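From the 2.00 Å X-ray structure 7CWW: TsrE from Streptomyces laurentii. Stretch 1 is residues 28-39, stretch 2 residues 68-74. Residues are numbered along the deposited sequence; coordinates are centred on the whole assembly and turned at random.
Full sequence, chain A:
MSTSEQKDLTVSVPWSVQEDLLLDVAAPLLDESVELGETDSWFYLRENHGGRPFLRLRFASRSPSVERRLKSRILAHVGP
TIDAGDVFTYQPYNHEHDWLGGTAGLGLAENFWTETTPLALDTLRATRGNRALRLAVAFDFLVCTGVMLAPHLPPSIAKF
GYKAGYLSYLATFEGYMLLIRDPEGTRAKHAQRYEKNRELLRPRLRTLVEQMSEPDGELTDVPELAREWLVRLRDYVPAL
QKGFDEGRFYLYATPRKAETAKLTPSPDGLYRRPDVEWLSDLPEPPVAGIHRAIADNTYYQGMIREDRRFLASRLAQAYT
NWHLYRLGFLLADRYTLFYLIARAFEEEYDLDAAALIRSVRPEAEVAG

Stretch 1 (28-39) PLLDESVELGET
Stretch 2 (68-74) RRLKSRI

Two helices that meet through few residues often combine an apolar centre with a charged clamp at one end, and TsrE offers a compact example. The helix containing residues 28-35 runs nearly antiparallel to that containing 68-74, at 155° between their N-to-C directions, with the axes 10.9 Å apart at closest approach. The register is set by L29 and L70, whose CA atoms lie 7.3 Å apart.

L29 points toward the second helix and is the most heavily covered residue. Its t,t rotamer (chi1 -175°, chi2 154°) carries the end of the side chain against the second helix: L29 CD2 packs 3.7 Å from L70 CG, and L29 CD1 lies 3.7 Å from R69 CG and 3.9 Å from R73 NH1, with both methyls near L70. L70 leaves its backbone sideways, yet with chi1 at -95°, between wells, and chi2 at 170° its end comes nearer, and its CD1 sits 4.0 Å from CD1 of L30 (m,t), which also starts sideways.

The clamp depends on the chain turning after the helix. G37, at phi/psi 82/6, closes a Schellman motif; a CB there would jam against the preceding carbonyl O. G37 N donates to V34 O at 2.9 Å and E38 N, weakly, to S33 O at 2.9 Å; T39 N adds a bond to S33 O at 3.1 Å. E38, at -72/-29, then extends t,t (chi3 48°) toward R69, itself t,t with chi3 -38° and chi4 127°. The carboxylate meets the guanidinium edge in a two-pronged salt bridge: R69 NH2 donates to E38 OE2 at 2.9 Å and R69 NH1 to E38 OE1 at 3.1 Å, both nearly straight, at 166° and 165°. Inside the first stretch, S33 OG (chi1 t) donates to E38 OE1 at 2.7 Å and accepts from T39 OG1 (chi1 m) at 2.7 Å, a relay that helps fix the carboxylate.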

# COMPACT_ATOMS: atom_id res chain seq x y z
N PRO A 28 -14.19 -2.29 -19.34
CA PRO A 28 -14.44 -2.37 -20.79
C PRO A 28 -15.05 -1.10 -21.37
O PRO A 28 -14.68 -0.68 -22.47
CB PRO A 28 -15.39 -3.56 -20.93
CG PRO A 28 -15.17 -4.37 -19.70
CD PRO A 28 -14.90 -3.38 -18.63
N LEU A 29 -15.99 -0.48 -20.65
CA LEU A 29 -16.58 0.78 -21.11
C LEU A 29 -15.54 1.89 -21.15
O LEU A 29 -15.42 2.61 -22.16
CB LEU A 29 -17.74 1.17 -20.19
CG LEU A 29 -18.60 2.40 -20.52
CD1 LEU A 29 -19.99 2.23 -19.89
CD2 LEU A 29 -17.96 3.72 -20.03
N LEU A 30 -14.80 2.07 -20.06
CA LEU A 30 -13.88 3.19 -19.98
C LEU A 30 -12.67 2.99 -20.88
O LEU A 30 -12.18 3.96 -21.48
CB LEU A 30 -13.46 3.40 -18.52
CG LEU A 30 -14.55 4.10 -17.70
CD1 LEU A 30 -14.24 4.08 -16.21
CD2 LEU A 30 -14.73 5.53 -18.19
N ASP A 31 -12.17 1.76 -21.00
CA ASP A 31 -11.10 1.50 -21.98
C ASP A 31 -11.58 1.79 -23.40
O ASP A 31 -10.87 2.43 -24.18
CB ASP A 31 -10.58 0.07 -21.86
CG ASP A 31 -9.68 -0.14 -20.65
OD1 ASP A 31 -9.19 0.86 -20.08
OD2 ASP A 31 -9.46 -1.30 -20.27
N GLU A 32 -12.79 1.33 -23.75
CA GLU A 32 -13.33 1.66 -25.07
C GLU A 32 -13.44 3.17 -25.25
O GLU A 32 -13.03 3.71 -26.29
CB GLU A 32 -14.71 1.02 -25.26
CG GLU A 32 -15.35 1.37 -26.60
CD GLU A 32 -16.78 0.87 -26.74
OE1 GLU A 32 -17.50 0.83 -25.72
OE2 GLU A 32 -17.18 0.52 -27.87
N SER A 33 -13.99 3.87 -24.26
CA SER A 33 -14.14 5.32 -24.35
C SER A 33 -12.79 6.01 -24.54
O SER A 33 -12.69 7.02 -25.26
CB SER A 33 -14.83 5.85 -23.09
OG SER A 33 -15.10 7.24 -23.21
N VAL A 34 -11.74 5.49 -23.90
CA VAL A 34 -10.40 6.05 -24.07
C VAL A 34 -9.90 5.78 -25.49
O VAL A 34 -9.37 6.67 -26.16
CB VAL A 34 -9.43 5.48 -23.02
CG1 VAL A 34 -7.99 5.64 -23.47
CG2 VAL A 34 -9.65 6.15 -21.64
N GLU A 35 -10.04 4.54 -25.96
CA GLU A 35 -9.59 4.20 -27.31
C GLU A 35 -10.29 5.05 -28.36
O GLU A 35 -9.70 5.37 -29.40
CB GLU A 35 -9.82 2.72 -27.60
CG GLU A 35 -8.91 1.80 -26.80
CD GLU A 35 -9.39 0.36 -26.82
OE1 GLU A 35 -8.99 -0.41 -25.92
OE2 GLU A 35 -10.16 -0.00 -27.73
N LEU A 36 -11.54 5.45 -28.11
CA LEU A 36 -12.27 6.29 -29.06
C LEU A 36 -12.00 7.78 -28.87
O LEU A 36 -12.44 8.58 -29.70
CB LEU A 36 -13.77 6.02 -28.96
CG LEU A 36 -14.17 4.59 -29.35
CD1 LEU A 36 -15.66 4.32 -29.12
CD2 LEU A 36 -13.78 4.32 -30.79
N GLY A 37 -11.29 8.17 -27.81
CA GLY A 37 -11.03 9.58 -27.60
C GLY A 37 -12.17 10.31 -26.93
O GLY A 37 -12.12 11.54 -26.81
N GLU A 38 -13.21 9.59 -26.51
CA GLU A 38 -14.30 10.18 -25.76
C GLU A 38 -13.86 10.52 -24.34
O GLU A 38 -14.37 11.48 -23.74
CB GLU A 38 -15.47 9.20 -25.76
CG GLU A 38 -16.74 9.67 -25.08
CD GLU A 38 -17.77 8.56 -24.96
OE1 GLU A 38 -17.40 7.44 -24.53
OE2 GLU A 38 -18.94 8.80 -25.31
N THR A 39 -12.91 9.77 -23.80
CA THR A 39 -12.34 9.98 -22.47
C THR A 39 -10.83 10.04 -22.62
O THR A 39 -10.26 9.31 -23.43
CB THR A 39 -12.77 8.85 -21.52
OG1 THR A 39 -14.19 8.91 -21.31
CG2 THR A 39 -12.06 8.94 -20.17
N ARG A 68 -23.08 8.75 -17.42
CA ARG A 68 -24.47 8.29 -17.44
C ARG A 68 -24.56 6.88 -18.00
O ARG A 68 -25.29 6.04 -17.46
CB ARG A 68 -25.33 9.26 -18.24
CG ARG A 68 -25.55 10.58 -17.49
CD ARG A 68 -25.89 11.74 -18.41
NE ARG A 68 -26.23 12.93 -17.62
CZ ARG A 68 -25.33 13.69 -17.00
NH1 ARG A 68 -24.03 13.41 -17.08
NH2 ARG A 68 -25.73 14.75 -16.31
N ARG A 69 -23.80 6.60 -19.06
CA ARG A 69 -23.75 5.24 -19.60
C ARG A 69 -23.22 4.26 -18.56
O ARG A 69 -23.75 3.16 -18.41
CB ARG A 69 -22.88 5.22 -20.87
CG ARG A 69 -22.81 3.88 -21.59
CD ARG A 69 -21.84 3.96 -22.80
NE ARG A 69 -21.94 5.26 -23.47
CZ ARG A 69 -20.92 6.06 -23.73
NH1 ARG A 69 -19.68 5.71 -23.39
NH2 ARG A 69 -21.13 7.23 -24.33
N LEU A 70 -22.18 4.67 -17.82
CA LEU A 70 -21.63 3.84 -16.75
C LEU A 70 -22.70 3.50 -15.71
O LEU A 70 -22.88 2.33 -15.36
CB LEU A 70 -20.47 4.57 -16.06
CG LEU A 70 -19.07 4.25 -16.52
CD1 LEU A 70 -18.09 5.26 -15.90
CD2 LEU A 70 -18.72 2.81 -16.17
N LYS A 71 -23.40 4.52 -15.19
CA LYS A 71 -24.43 4.28 -14.19
C LYS A 71 -25.49 3.32 -14.72
O LYS A 71 -25.92 2.39 -14.01
CB LYS A 71 -25.10 5.60 -13.78
CG LYS A 71 -24.22 6.53 -12.93
CD LYS A 71 -25.07 7.63 -12.29
CE LYS A 71 -24.24 8.60 -11.46
NZ LYS A 71 -25.12 9.65 -10.87
N SER A 72 -25.94 3.52 -15.96
CA SER A 72 -27.06 2.73 -16.43
C SER A 72 -26.64 1.29 -16.67
O SER A 72 -27.43 0.36 -16.44
CB SER A 72 -27.65 3.37 -17.70
OG SER A 72 -28.50 2.46 -18.38
N ARG A 73 -25.39 1.08 -17.08
CA ARG A 73 -24.90 -0.28 -17.30
C ARG A 73 -24.55 -0.99 -15.99
O ARG A 73 -24.61 -2.22 -15.92
CB ARG A 73 -23.69 -0.27 -18.23
CG ARG A 73 -24.09 0.14 -19.64
CD ARG A 73 -23.02 -0.17 -20.62
NE ARG A 73 -23.41 0.25 -21.96
CZ ARG A 73 -22.56 0.31 -22.98
NH1 ARG A 73 -21.29 -0.04 -22.80
NH2 ARG A 73 -22.98 0.71 -24.18
N ILE A 74 -24.17 -0.23 -14.96
CA ILE A 74 -24.02 -0.81 -13.63
C ILE A 74 -25.35 -1.37 -13.15
O ILE A 74 -25.43 -2.50 -12.66
CB ILE A 74 -23.44 0.23 -12.66
CG1 ILE A 74 -21.96 0.46 -12.96
CG2 ILE A 74 -23.64 -0.19 -11.20
CD1 ILE A 74 -21.40 1.68 -12.27